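Local coordinates for protein delta toxin (Clostridium perfringens, PDB 2YGT) that probably acts as a haemolysin and beta-pore-forming toxin that damages host cells by opening pores in their membranes, and binds zinc, at residues A50-D55 with E284-R289; P90-V95 with K249-S254. All blocks are in the same frame, centred on the assembly; numbering follows the deposited sequence.

Contact 1 of 2, residues A50-D55 with E284-R289. With ZN (zinc ion), chain B.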
# COMPACT_ATOMS: atom_id res chain seq x y z
N ALA A 50 -5.98 -13.88 1.37
CA ALA A 50 -5.57 -14.58 2.57
C ALA A 50 -5.09 -15.99 2.24
O ALA A 50 -5.77 -16.74 1.54
CB ALA A 50 -6.71 -14.63 3.58
N SER A 51 -3.92 -16.35 2.75
CA SER A 51 -3.42 -17.71 2.63
C SER A 51 -3.38 -18.36 4.00
O SER A 51 -2.45 -18.11 4.77
CB SER A 51 -2.04 -17.73 1.99
OG SER A 51 -2.11 -17.42 0.62
N PHE A 52 -4.39 -19.17 4.29
CA PHE A 52 -4.45 -19.91 5.55
C PHE A 52 -3.52 -21.11 5.49
O PHE A 52 -3.70 -22.00 4.65
CB PHE A 52 -5.88 -20.37 5.84
CG PHE A 52 -6.86 -19.25 6.07
CD1 PHE A 52 -7.51 -18.66 5.00
CD2 PHE A 52 -7.14 -18.80 7.35
CE1 PHE A 52 -8.41 -17.63 5.20
CE2 PHE A 52 -8.04 -17.78 7.56
CZ PHE A 52 -8.68 -17.19 6.48
N VAL A 53 -2.53 -21.15 6.36
CA VAL A 53 -1.62 -22.29 6.40
C VAL A 53 -2.04 -23.27 7.48
O VAL A 53 -2.25 -22.89 8.63
CB VAL A 53 -0.17 -21.85 6.66
CG1 VAL A 53 0.73 -23.07 6.72
CG2 VAL A 53 0.30 -20.89 5.58
N ASP A 54 -2.19 -24.54 7.10
CA ASP A 54 -2.43 -25.61 8.06
C ASP A 54 -1.16 -26.44 8.24
O ASP A 54 -0.77 -27.21 7.36
CB ASP A 54 -3.61 -26.49 7.63
CG ASP A 54 -4.94 -25.87 7.99
OD1 ASP A 54 -4.93 -24.72 8.46
OD2 ASP A 54 -5.99 -26.53 7.80
N ASP A 55 -0.52 -26.26 9.38
CA ASP A 55 0.77 -26.86 9.66
C ASP A 55 0.73 -27.50 11.04
O ASP A 55 0.90 -26.83 12.06
CB ASP A 55 1.86 -25.78 9.60
CG ASP A 55 3.23 -26.32 9.92
OD1 ASP A 55 3.35 -27.52 10.22
OD2 ASP A 55 4.20 -25.53 9.87
N GLU A 284 -11.48 -21.61 10.48
CA GLU A 284 -11.93 -22.99 10.30
C GLU A 284 -12.28 -23.24 8.85
O GLU A 284 -11.86 -24.24 8.26
CB GLU A 284 -13.13 -23.31 11.19
CG GLU A 284 -12.78 -23.73 12.61
CD GLU A 284 -14.00 -24.14 13.42
OE1 GLU A 284 -15.14 -23.90 12.96
OE2 GLU A 284 -13.83 -24.70 14.53
N LYS A 285 -13.05 -22.33 8.26
CA LYS A 285 -13.49 -22.47 6.88
C LYS A 285 -12.47 -21.91 5.90
O LYS A 285 -12.65 -22.02 4.69
CB LYS A 285 -14.84 -21.79 6.68
CG LYS A 285 -15.96 -22.32 7.57
CD LYS A 285 -17.25 -21.54 7.34
CE LYS A 285 -18.33 -21.95 8.34
NZ LYS A 285 -17.93 -21.62 9.74
N HIS A 286 -11.41 -21.30 6.42
CA HIS A 286 -10.39 -20.67 5.59
C HIS A 286 -10.98 -19.61 4.65
O HIS A 286 -10.75 -19.65 3.44
CB HIS A 286 -9.64 -21.71 4.75
CG HIS A 286 -9.13 -22.87 5.55
ND1 HIS A 286 -9.51 -24.17 5.28
CD2 HIS A 286 -8.28 -22.94 6.60
CE1 HIS A 286 -8.91 -24.99 6.14
NE2 HIS A 286 -8.16 -24.26 6.95
N THR A 287 -11.74 -18.68 5.21
CA THR A 287 -12.36 -17.64 4.39
C THR A 287 -12.08 -16.26 4.95
O THR A 287 -11.87 -16.08 6.15
CB THR A 287 -13.89 -17.83 4.28
OG1 THR A 287 -14.50 -17.64 5.56
CG2 THR A 287 -14.24 -19.21 3.74
N ILE A 288 -12.07 -15.28 4.05
CA ILE A 288 -11.99 -13.88 4.45
C ILE A 288 -13.16 -13.15 3.80
O ILE A 288 -13.34 -13.19 2.59
CB ILE A 288 -10.62 -13.24 4.08
CG1 ILE A 288 -10.46 -11.89 4.78
CG2 ILE A 288 -10.48 -13.11 2.57
CD1 ILE A 288 -9.04 -11.36 4.76
N ARG A 289 -13.99 -12.52 4.63
CA ARG A 289 -15.21 -11.87 4.16
C ARG A 289 -15.36 -10.47 4.74
O ARG A 289 -15.14 -10.26 5.94
CB ARG A 289 -16.44 -12.70 4.54
CG ARG A 289 -16.53 -14.08 3.90
CD ARG A 289 -17.78 -14.79 4.39
NE ARG A 289 -17.96 -16.11 3.79
CZ ARG A 289 -18.50 -16.32 2.59
NH1 ARG A 289 -18.91 -15.29 1.86
NH2 ARG A 289 -18.63 -17.56 2.12
ZN ZN B . -7.05 -24.26 8.95
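The Phe52 ring carries the backbone of His286 on one face: His286 CA sits 3.6 Å from the ring centroid and 15° off its normal, a CH-pi contact. Ile288 N lies at the ring's edge, near its plane. Glu284 O stands 3.7 Å above the plane of the His286 ring, over its centre, and Asp54 OD2 is at that ring's edge, near the plane. The two aromatic rings meet obliquely, with planes at 56°; Phe52 CB is 3.6 Å from His286 CD2.

This is packing between the two antiparallel sheets of the toxin's beta-sandwich, not strand pairing. Strand 45-54 belongs to one sheet and strand 287-291 to the other, the axes of the local segments approach to 7.9 Å, and no hydrogen bond crosses. Phe52 reaches across from strand 45-54 to the backbone at His286 and Thr287, where a G1 beta bulge opposite Asp282 begins the last strand. His286 takes the positive-phi position of that bulge. Further along, Ala50 CB touches Ile288 CB at 4.2 Å, and Ile288 also packs on Phe279 and Leu281.

At the other end the sheets are bridged by a zinc ion. Asp54 and His286 reach toward each other tip to tip, carboxylate and ring planes 61° apart, and the His286 ring also stacks with Tyr32 of strand 27-39. CG of His286 stands anti to its carbonyl carbon, beside the backbone N, and NE2 meets the metal. With NE2 bound to zinc, its close approach to Asp54 OD2 is not a hydrogen bond; the cation would also be expected to keep Asp54 ionised. Zinc is held by His286 NE2 at 2.3 Å and Asp54 OD1 at 2.2 Å, with Asp54 OD2 more distant at 2.8 Å.

Contact 2 of 2, residues P90-V95 with K249-S254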
# COMPACT_ATOMS: atom_id res chain seq x y z
N PRO A 90 -2.28 14.38 -4.88
CA PRO A 90 -2.15 13.56 -3.67
C PRO A 90 -0.72 13.58 -3.15
O PRO A 90 0.11 12.82 -3.62
CB PRO A 90 -2.48 12.14 -4.17
CG PRO A 90 -2.61 12.24 -5.69
CD PRO A 90 -2.06 13.57 -6.09
N ILE A 91 -0.44 14.45 -2.19
CA ILE A 91 0.88 14.46 -1.58
C ILE A 91 1.14 13.16 -0.80
O ILE A 91 2.27 12.67 -0.76
CB ILE A 91 1.09 15.67 -0.67
CG1 ILE A 91 2.54 15.71 -0.16
CG2 ILE A 91 0.11 15.65 0.49
CD1 ILE A 91 2.93 17.04 0.46
N LYS A 92 0.09 12.60 -0.20
CA LYS A 92 0.26 11.42 0.65
C LYS A 92 -0.88 10.40 0.57
O LYS A 92 -2.06 10.75 0.57
CB LYS A 92 0.45 11.85 2.11
CG LYS A 92 1.06 10.77 2.98
CD LYS A 92 0.73 10.95 4.44
CE LYS A 92 1.32 12.22 5.00
NZ LYS A 92 1.33 12.20 6.49
N TYR A 93 -0.49 9.13 0.50
CA TYR A 93 -1.42 8.01 0.60
C TYR A 93 -1.10 7.25 1.88
O TYR A 93 0.07 7.03 2.21
CB TYR A 93 -1.25 7.05 -0.57
CG TYR A 93 -1.63 7.59 -1.93
CD1 TYR A 93 -2.95 7.57 -2.37
CD2 TYR A 93 -0.66 8.08 -2.80
CE1 TYR A 93 -3.29 8.04 -3.62
CE2 TYR A 93 -0.99 8.55 -4.05
CZ TYR A 93 -2.31 8.52 -4.46
OH TYR A 93 -2.64 8.99 -5.70
N MET A 94 -2.13 6.83 2.61
CA MET A 94 -1.91 6.08 3.84
C MET A 94 -2.75 4.80 3.87
O MET A 94 -3.93 4.82 3.51
CB MET A 94 -2.23 6.94 5.07
CG MET A 94 -1.51 8.28 5.08
SD MET A 94 -1.98 9.33 6.47
CE MET A 94 -1.37 8.37 7.85
N VAL A 95 -2.13 3.71 4.30
CA VAL A 95 -2.82 2.43 4.41
C VAL A 95 -2.60 1.78 5.78
O VAL A 95 -1.46 1.58 6.21
CB VAL A 95 -2.39 1.44 3.31
CG1 VAL A 95 -3.15 0.13 3.45
CG2 VAL A 95 -2.60 2.05 1.93
N LYS A 249 -6.35 6.13 3.16
CA LYS A 249 -6.39 7.57 3.37
C LYS A 249 -5.59 8.27 2.28
O LYS A 249 -4.52 7.82 1.88
CB LYS A 249 -5.81 7.94 4.73
CG LYS A 249 -6.26 7.03 5.87
CD LYS A 249 -5.48 7.33 7.13
CE LYS A 249 -5.67 6.24 8.17
NZ LYS A 249 -4.89 6.52 9.40
N ARG A 250 -6.13 9.39 1.80
CA ARG A 250 -5.45 10.20 0.80
C ARG A 250 -5.45 11.66 1.24
O ARG A 250 -6.50 12.21 1.59
CB ARG A 250 -6.13 10.05 -0.56
CG ARG A 250 -5.48 10.85 -1.68
CD ARG A 250 -6.35 10.83 -2.93
NE ARG A 250 -7.61 11.52 -2.72
CZ ARG A 250 -8.73 11.27 -3.39
NH1 ARG A 250 -8.74 10.33 -4.33
NH2 ARG A 250 -9.83 11.95 -3.13
N GLU A 251 -4.28 12.29 1.24
CA GLU A 251 -4.21 13.72 1.49
C GLU A 251 -4.01 14.46 0.17
O GLU A 251 -3.11 14.13 -0.60
CB GLU A 251 -3.09 14.06 2.46
CG GLU A 251 -3.02 15.55 2.78
CD GLU A 251 -1.89 15.91 3.72
OE1 GLU A 251 -1.34 15.00 4.37
OE2 GLU A 251 -1.57 17.12 3.82
N ILE A 252 -4.85 15.46 -0.07
CA ILE A 252 -4.75 16.28 -1.27
C ILE A 252 -4.16 17.63 -0.93
O ILE A 252 -4.53 18.25 0.07
CB ILE A 252 -6.13 16.50 -1.91
CG1 ILE A 252 -6.72 15.17 -2.39
CG2 ILE A 252 -6.04 17.49 -3.06
CD1 ILE A 252 -6.34 14.82 -3.80
N ASN A 253 -3.23 18.10 -1.75
CA ASN A 253 -2.70 19.45 -1.63
C ASN A 253 -3.02 20.27 -2.88
O ASN A 253 -3.34 19.71 -3.93
CB ASN A 253 -1.19 19.43 -1.38
CG ASN A 253 -0.84 19.07 0.05
OD1 ASN A 253 0.32 19.08 0.44
ND2 ASN A 253 -1.86 18.77 0.84
N SER A 254 -2.95 21.59 -2.76
CA SER A 254 -3.22 22.47 -3.88
C SER A 254 -1.94 23.19 -4.29
O SER A 254 -1.45 24.05 -3.56
CB SER A 254 -4.31 23.49 -3.53
OG SER A 254 -5.55 22.85 -3.29
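Strands 92-95 and 249-254 run antiparallel at 165°, joined by hydrogen bonds from Glu251 N to Lys92 O (2.8 Å) and, within the Met94-Lys249 pair, from Met94 N to Lys249 O (2.7 Å) and from Lys249 N to Met94 O (2.8 Å). Met94 and Lys249 cross obliquely on the face shared with Lys92 and Glu251. Met94 CB meets Lys249 CB at 3.7 Å, and Lys249 CD lies beside Met94 SD, while Lys249 NZ goes on to a salt bridge with Asp96. Lys92 CE approaches Glu251 OE1, the opposite charges staying beyond salt-bridge range. A classic beta bulge, Ile91 and Lys92 against Glu251, coincides with a corner in strand 84-99 at Ile91. On the opposite face of the sheet, Tyr93 and Arg250 lie side by side, pointing the same way; Tyr93 CE1 touches Arg250 CG, the hydroxyl bonds to Leu220 O, and Arg250 NH1 to Pro72 O. At the bulge Glu251 CG, anti to its backbone N (chi1 -178°), lies 3.9 Å from Ile91 CG2, which also packs 3.6 Å from Asn253 CG. That amide is fixed from both ends: ND2 donates to Ile252 O at 2.8 Å, from above the carbonyl plane, and OD1 accepts from Asn267 ND2.

Overall arrangement
Contact 2 is nested along the chain within the loop closed by contact 1; their centres lie 33 Å apart, on opposite sides of the chain's centre, and they do not touch. Both reach the eight-stranded antiparallel sheet, where strand 263-282 pairs with both 241-259 and 287-291. Contact 2 is strand pairing within that sheet, nearer the chain's centre, whereas contact 1 joins it to the seven-stranded sheet. Each is partly buried, but the chemistry differs: in contact 1 an aromatic and aliphatic interior gives way to a zinc site at partly exposed residues, while contact 2 combines main-chain hydrogen bonds with long charged side chains on its partly exposed face.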